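Local coordinates for AimR transcriptional regulator (Bacillus phage phi3T, PDB 5ZVV), which activates transcription of the phage aimX locus as a homodimer, apparently favouring lytic growth until the arbitrium peptide turns it into an inactive monomer and lysogeny follows, at residues Met5-Cys10 with Phe35-Glu40; Gly48-Val53 with Gln63-Tyr68. All blocks are in the same frame, centred on the assembly; numbering follows the deposited sequence.

Interaction 1: residues Met5-Cys10 with Phe35-Glu40; sequences MIKNEC and FVNTPE
Ile-6 meets Val-36 where the first helix of the chain, 2-11, lies against the C-terminal end of helix 29-36. Together with helix 14-24 these helices form the small N-terminal bundle, which is probably the helix-turn-helix DNA-binding part, as in related peptide-regulated transcription factors. The apolar part rests on this pair. CG2 of Ile-6, anti to its own backbone N, lies across the mouth of the valine fork, 4.1 Å from both CG1 and CG2 of Val-36. The other branch of Ile-6 passes beside that fork, with CD1 4.0 Å from CB of Val-36. Phe-32 and residues Leu-49, Ile-52 and Leu-56 of helix 47-56 pack round the same isoleucine.

A second, van der Waals touch lies nearer the surface: CB of Lys-7 is 4.2 Å from ND2 of Asn-37, while the extended lysine chain carries NZ away. No hydrogen bond crosses between the segments. Asn-37 is the first residue to leave the helix, and its ND2 turns back to donate to O of Tyr-33. In the same turn O of Phe-35 accepts two bonds on one face of its plane: from N of Thr-38, and from OG1 of Thr-38 at 2.6 Å, the hydroxyl tilted 28° from the carbonyl plane.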
loop_
_atom_site.group_PDB
_atom_site.type_symbol
_atom_site.label_atom_id
_atom_site.label_comp_id
_atom_site.label_asym_id
_atom_site.label_seq_id
_atom_site.Cartn_x
_atom_site.Cartn_y
_atom_site.Cartn_z
HETATM N N MSE A 5 3.823 -47.566 16.562
HETATM C CA MSE A 5 3.819 -46.851 17.832
HETATM C C MSE A 5 2.414 -46.440 18.245
HETATM O O MSE A 5 2.092 -46.410 19.432
HETATM C CB MSE A 5 4.726 -45.625 17.753
HETATM C CG MSE A 5 6.193 -45.963 17.595
HETATM SE SE MSE A 5 7.302 -44.367 17.580
HETATM C CE MSE A 5 8.721 -45.026 16.409
ATOM N N ILE A 6 1.577 -46.118 17.258
ATOM C CA ILE A 6 0.179 -45.818 17.547
ATOM C C ILE A 6 -0.526 -47.056 18.087
ATOM O O ILE A 6 -1.193 -47.008 19.125
ATOM C CB ILE A 6 -0.523 -45.268 16.293
ATOM C CG1 ILE A 6 0.090 -43.925 15.891
ATOM C CG2 ILE A 6 -2.022 -45.139 16.536
ATOM C CD1 ILE A 6 -0.236 -43.501 14.480
ATOM N N LYS A 7 -0.369 -48.188 17.397
ATOM C CA LYS A 7 -1.010 -49.421 17.839
ATOM C C LYS A 7 -0.543 -49.825 19.233
ATOM O O LYS A 7 -1.355 -50.237 20.069
ATOM C CB LYS A 7 -0.737 -50.541 16.835
ATOM C CG LYS A 7 -1.333 -51.882 17.235
ATOM C CD LYS A 7 -1.062 -52.944 16.182
ATOM C CE LYS A 7 -1.666 -54.282 16.583
ATOM N NZ LYS A 7 -1.465 -55.320 15.534
ATOM N N ASN A 8 0.760 -49.702 19.506
ATOM C CA ASN A 8 1.291 -50.112 20.806
ATOM C C ASN A 8 0.698 -49.283 21.939
ATOM O O ASN A 8 0.415 -49.812 23.020
ATOM C CB ASN A 8 2.816 -50.007 20.814
ATOM C CG ASN A 8 3.473 -50.993 19.870
ATOM O OD1 ASN A 8 2.927 -52.059 19.584
ATOM N ND2 ASN A 8 4.655 -50.642 19.379
ATOM N N GLU A 9 0.515 -47.979 21.718
ATOM C CA GLU A 9 -0.122 -47.150 22.735
ATOM C C GLU A 9 -1.576 -47.553 22.938
ATOM O O GLU A 9 -2.064 -47.602 24.075
ATOM C CB GLU A 9 -0.021 -45.674 22.350
ATOM C CG GLU A 9 1.313 -45.047 22.683
ATOM C CD GLU A 9 1.584 -45.041 24.173
ATOM O OE1 GLU A 9 0.708 -44.571 24.932
ATOM O OE2 GLU A 9 2.662 -45.519 24.585
ATOM N N CYS A 10 -2.279 -47.860 21.847
ATOM C CA CYS A 10 -3.691 -48.210 21.932
ATOM C C CYS A 10 -3.909 -49.611 22.491
ATOM O O CYS A 10 -4.959 -49.874 23.089
ATOM C CB CYS A 10 -4.340 -48.079 20.551
ATOM S SG CYS A 10 -4.253 -46.414 19.848
ATOM N N PHE A 35 -5.451 -48.963 9.298
ATOM C CA PHE A 35 -5.357 -47.629 8.715
ATOM C C PHE A 35 -4.051 -46.948 9.099
ATOM O O PHE A 35 -3.316 -46.460 8.233
ATOM C CB PHE A 35 -6.548 -46.766 9.136
ATOM C CG PHE A 35 -6.328 -45.295 8.906
ATOM C CD1 PHE A 35 -6.138 -44.800 7.622
ATOM C CD2 PHE A 35 -6.296 -44.410 9.969
ATOM C CE1 PHE A 35 -5.925 -43.448 7.409
ATOM C CE2 PHE A 35 -6.087 -43.056 9.762
ATOM C CZ PHE A 35 -5.902 -42.575 8.480
ATOM N N VAL A 36 -3.743 -46.898 10.399
ATOM C CA VAL A 36 -2.526 -46.220 10.824
ATOM C C VAL A 36 -1.279 -46.970 10.374
ATOM O O VAL A 36 -0.210 -46.361 10.246
ATOM C CB VAL A 36 -2.519 -46.004 12.352
ATOM C CG1 VAL A 36 -3.733 -45.181 12.775
ATOM C CG2 VAL A 36 -2.474 -47.333 13.089
ATOM N N ASN A 37 -1.381 -48.272 10.111
ATOM C CA ASN A 37 -0.240 -49.043 9.635
ATOM C C ASN A 37 -0.138 -49.084 8.117
ATOM O O ASN A 37 0.629 -49.891 7.582
ATOM C CB ASN A 37 -0.278 -50.466 10.200
ATOM C CG ASN A 37 0.246 -50.538 11.625
ATOM O OD1 ASN A 37 1.453 -50.639 11.853
ATOM N ND2 ASN A 37 -0.662 -50.482 12.594
ATOM N N THR A 38 -0.887 -48.239 7.419
ATOM C CA THR A 38 -0.746 -48.139 5.975
ATOM C C THR A 38 0.674 -47.698 5.637
ATOM O O THR A 38 1.185 -46.753 6.255
ATOM C CB THR A 38 -1.755 -47.142 5.406
ATOM O OG1 THR A 38 -3.075 -47.478 5.855
ATOM C CG2 THR A 38 -1.719 -47.155 3.885
ATOM N N PRO A 39 1.351 -48.365 4.703
ATOM C CA PRO A 39 2.676 -47.894 4.276
ATOM C C PRO A 39 2.623 -46.436 3.842
ATOM O O PRO A 39 1.622 -45.969 3.291
ATOM C CB PRO A 39 3.021 -48.824 3.108
ATOM C CG PRO A 39 2.259 -50.079 3.403
ATOM C CD PRO A 39 0.981 -49.640 4.065
ATOM N N GLU A 40 3.712 -45.710 4.114
ATOM C CA GLU A 40 3.715 -44.268 3.887
ATOM C C GLU A 40 3.435 -43.930 2.429
ATOM O O GLU A 40 2.683 -42.992 2.134
ATOM C CB GLU A 40 5.050 -43.667 4.328
ATOM C CG GLU A 40 5.292 -43.699 5.828
ATOM C CD GLU A 40 6.022 -44.946 6.287
ATOM O OE1 GLU A 40 6.063 -45.938 5.528
ATOM O OE2 GLU A 40 6.565 -44.931 7.412
#

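Interaction 2: residues Gly48-Val53 with Gln63-Tyr68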
loop_
_atom_site.group_PDB
_atom_site.type_symbol
_atom_site.label_atom_id
_atom_site.label_comp_id
_atom_site.label_asym_id
_atom_site.label_seq_id
_atom_site.Cartn_x
_atom_site.Cartn_y
_atom_site.Cartn_z
ATOM N N GLY A 48 -6.935 -37.503 8.956
ATOM C CA GLY A 48 -7.230 -38.351 10.098
ATOM C C GLY A 48 -5.981 -38.773 10.846
ATOM O O GLY A 48 -5.936 -38.715 12.079
ATOM N N LEU A 49 -4.947 -39.189 10.110
ATOM C CA LEU A 49 -3.694 -39.572 10.753
ATOM C C LEU A 49 -3.109 -38.413 11.547
ATOM O O LEU A 49 -2.623 -38.608 12.666
ATOM C CB LEU A 49 -2.686 -40.062 9.718
ATOM C CG LEU A 49 -1.331 -40.436 10.327
ATOM C CD1 LEU A 49 -1.449 -41.670 11.214
ATOM C CD2 LEU A 49 -0.299 -40.651 9.247
ATOM N N LEU A 50 -3.147 -37.200 10.988
ATOM C CA LEU A 50 -2.639 -36.044 11.719
ATOM C C LEU A 50 -3.444 -35.805 12.988
ATOM O O LEU A 50 -2.882 -35.429 14.025
ATOM C CB LEU A 50 -2.649 -34.803 10.827
ATOM C CG LEU A 50 -1.687 -34.813 9.635
ATOM C CD1 LEU A 50 -1.817 -33.535 8.827
ATOM C CD2 LEU A 50 -0.253 -35.011 10.099
ATOM N N LYS A 51 -4.763 -36.029 12.932
ATOM C CA LYS A 51 -5.572 -35.936 14.145
ATOM C C LYS A 51 -5.127 -36.960 15.186
ATOM O O LYS A 51 -5.016 -36.640 16.378
ATOM C CB LYS A 51 -7.054 -36.124 13.810
ATOM C CG LYS A 51 -7.655 -35.040 12.923
ATOM C CD LYS A 51 -9.151 -35.271 12.712
ATOM C CE LYS A 51 -9.764 -34.241 11.768
ATOM N NZ LYS A 51 -9.368 -34.456 10.347
ATOM N N ILE A 52 -4.862 -38.196 14.752
ATOM C CA ILE A 52 -4.440 -39.241 15.684
ATOM C C ILE A 52 -3.094 -38.889 16.310
ATOM O O ILE A 52 -2.900 -39.022 17.524
ATOM C CB ILE A 52 -4.389 -40.605 14.973
ATOM C CG1 ILE A 52 -5.759 -40.964 14.392
ATOM C CG2 ILE A 52 -3.904 -41.686 15.926
ATOM C CD1 ILE A 52 -6.882 -40.968 15.409
ATOM N N VAL A 53 -2.146 -38.436 15.487
ATOM C CA VAL A 53 -0.809 -38.119 15.979
ATOM C C VAL A 53 -0.858 -36.942 16.942
ATOM O O VAL A 53 -0.190 -36.948 17.983
ATOM C CB VAL A 53 0.139 -37.848 14.798
ATOM C CG1 VAL A 53 1.498 -37.381 15.298
ATOM C CG2 VAL A 53 0.286 -39.093 13.945
ATOM N N GLN A 63 8.851 -34.227 15.555
ATOM C CA GLN A 63 9.892 -35.209 15.265
ATOM C C GLN A 63 9.316 -36.418 14.535
ATOM O O GLN A 63 9.807 -36.809 13.464
ATOM C CB GLN A 63 10.586 -35.627 16.562
ATOM C CG GLN A 63 11.422 -34.525 17.215
ATOM C CD GLN A 63 10.595 -33.531 18.023
ATOM O OE1 GLN A 63 9.419 -33.764 18.312
ATOM N NE2 GLN A 63 11.213 -32.413 18.391
ATOM N N LEU A 64 8.259 -37.014 15.097
ATOM C CA LEU A 64 7.624 -38.167 14.468
ATOM C C LEU A 64 7.178 -37.841 13.050
ATOM O O LEU A 64 7.475 -38.584 12.107
ATOM C CB LEU A 64 6.436 -38.633 15.308
ATOM C CG LEU A 64 6.726 -38.988 16.767
ATOM C CD1 LEU A 64 5.487 -39.561 17.430
ATOM C CD2 LEU A 64 7.899 -39.955 16.872
ATOM N N LEU A 65 6.470 -36.724 12.877
ATOM C CA LEU A 65 5.999 -36.342 11.552
ATOM C C LEU A 65 7.133 -35.866 10.661
ATOM O O LEU A 65 7.006 -35.918 9.433
ATOM C CB LEU A 65 4.926 -35.258 11.663
ATOM C CG LEU A 65 3.600 -35.718 12.269
ATOM C CD1 LEU A 65 2.612 -34.564 12.342
ATOM C CD2 LEU A 65 3.028 -36.872 11.464
ATOM N N SER A 66 8.234 -35.396 11.251
ATOM C CA SER A 66 9.414 -35.087 10.455
ATOM C C SER A 66 9.970 -36.348 9.814
ATOM O O SER A 66 10.416 -36.325 8.661
ATOM C CB SER A 66 10.471 -34.405 11.322
ATOM O OG SER A 66 11.647 -34.141 10.580
ATOM N N GLU A 67 9.940 -37.464 10.542
ATOM C CA GLU A 67 10.366 -38.728 9.950
ATOM C C GLU A 67 9.316 -39.278 8.989
ATOM O O GLU A 67 9.661 -39.845 7.946
ATOM C CB GLU A 67 10.670 -39.741 11.056
ATOM C CG GLU A 67 11.178 -41.083 10.558
ATOM C CD GLU A 67 11.537 -42.021 11.695
ATOM O OE1 GLU A 67 11.303 -41.654 12.868
ATOM O OE2 GLU A 67 12.053 -43.124 11.417
ATOM N N TYR A 68 8.035 -39.103 9.316
ATOM C CA TYR A 68 6.965 -39.729 8.546
ATOM C C TYR A 68 6.762 -39.039 7.202
ATOM O O TYR A 68 6.612 -39.702 6.169
ATOM C CB TYR A 68 5.674 -39.713 9.364
ATOM C CG TYR A 68 4.519 -40.458 8.740
ATOM C CD1 TYR A 68 4.326 -41.809 8.992
ATOM C CD2 TYR A 68 3.612 -39.808 7.911
ATOM C CE1 TYR A 68 3.269 -42.496 8.434
ATOM C CE2 TYR A 68 2.554 -40.486 7.343
ATOM C CZ TYR A 68 2.388 -41.831 7.608
ATOM O OH TYR A 68 1.332 -42.516 7.054
#
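Leu-49 and Tyr-68 make the tight end of a helical hairpin in which helices 47-56 and 61-69 run roughly antiparallel, at 149°, with a wide 11.8 Å between the axes of the two segments. One methyl does the work: CD2 of Leu-49 approaches the hydroxyl end of the ring obliquely, 3.3 Å from OH and 3.4 Å from CZ of Tyr-68. With CG anti to the backbone N (chi1 -174°), the tyrosine reaches across the gap, and its side chain also touches Glu-40 and Met-43 in the loop before the hairpin.

Packing is easier in the middle. Leu-50 and Leu-65 cross at a slant, CD2 of Leu-50 lying 3.7 Å from CD1 of Leu-65, and Tyr-85 of helix 77-88 packs on both residues. Val-53 and Leu-65 meet tip to tip, CG1 of Val-53 lying 4.0 Å from CG of Leu-65. Between the two segments the fit is loose toward solvent: Leu-64 comes no nearer than 5.0 Å to 48-53 and packs on Leu-2 and Phe-57 instead, and the charged Lys-51 and Glu-67 lie on outer faces.

No hydrogen bond joins the segments, which implies that the hairpin is held here by shape and hydrophobic burial, with the phenol hydroxyl contributing only packing to this interface.

Interactions 1 and 2 are neighbours, their centres about 10 Å apart. Interaction 1 joins helix 2-11 to the end of helix 29-36 and the turn after it; interaction 2 joins helices 47-56 and 61-69. Ile-6 continues the apolar layer from one to the other, its CD1 lying 3.9 Å from CD1 of Leu-49 and its CG2 packing on Ile-52. Separately, the aliphatic CG of Glu-40 packs 3.5 Å from CE1 of Tyr-68. Interaction 1 is smaller, only partly buried, and has polar groups at its outer side, bonded within the helix end and turn. In interaction 2 all five touching residues are buried; here the touching groups are leucine, valine and tyrosine side chains, with no hydrogen bond between the segments.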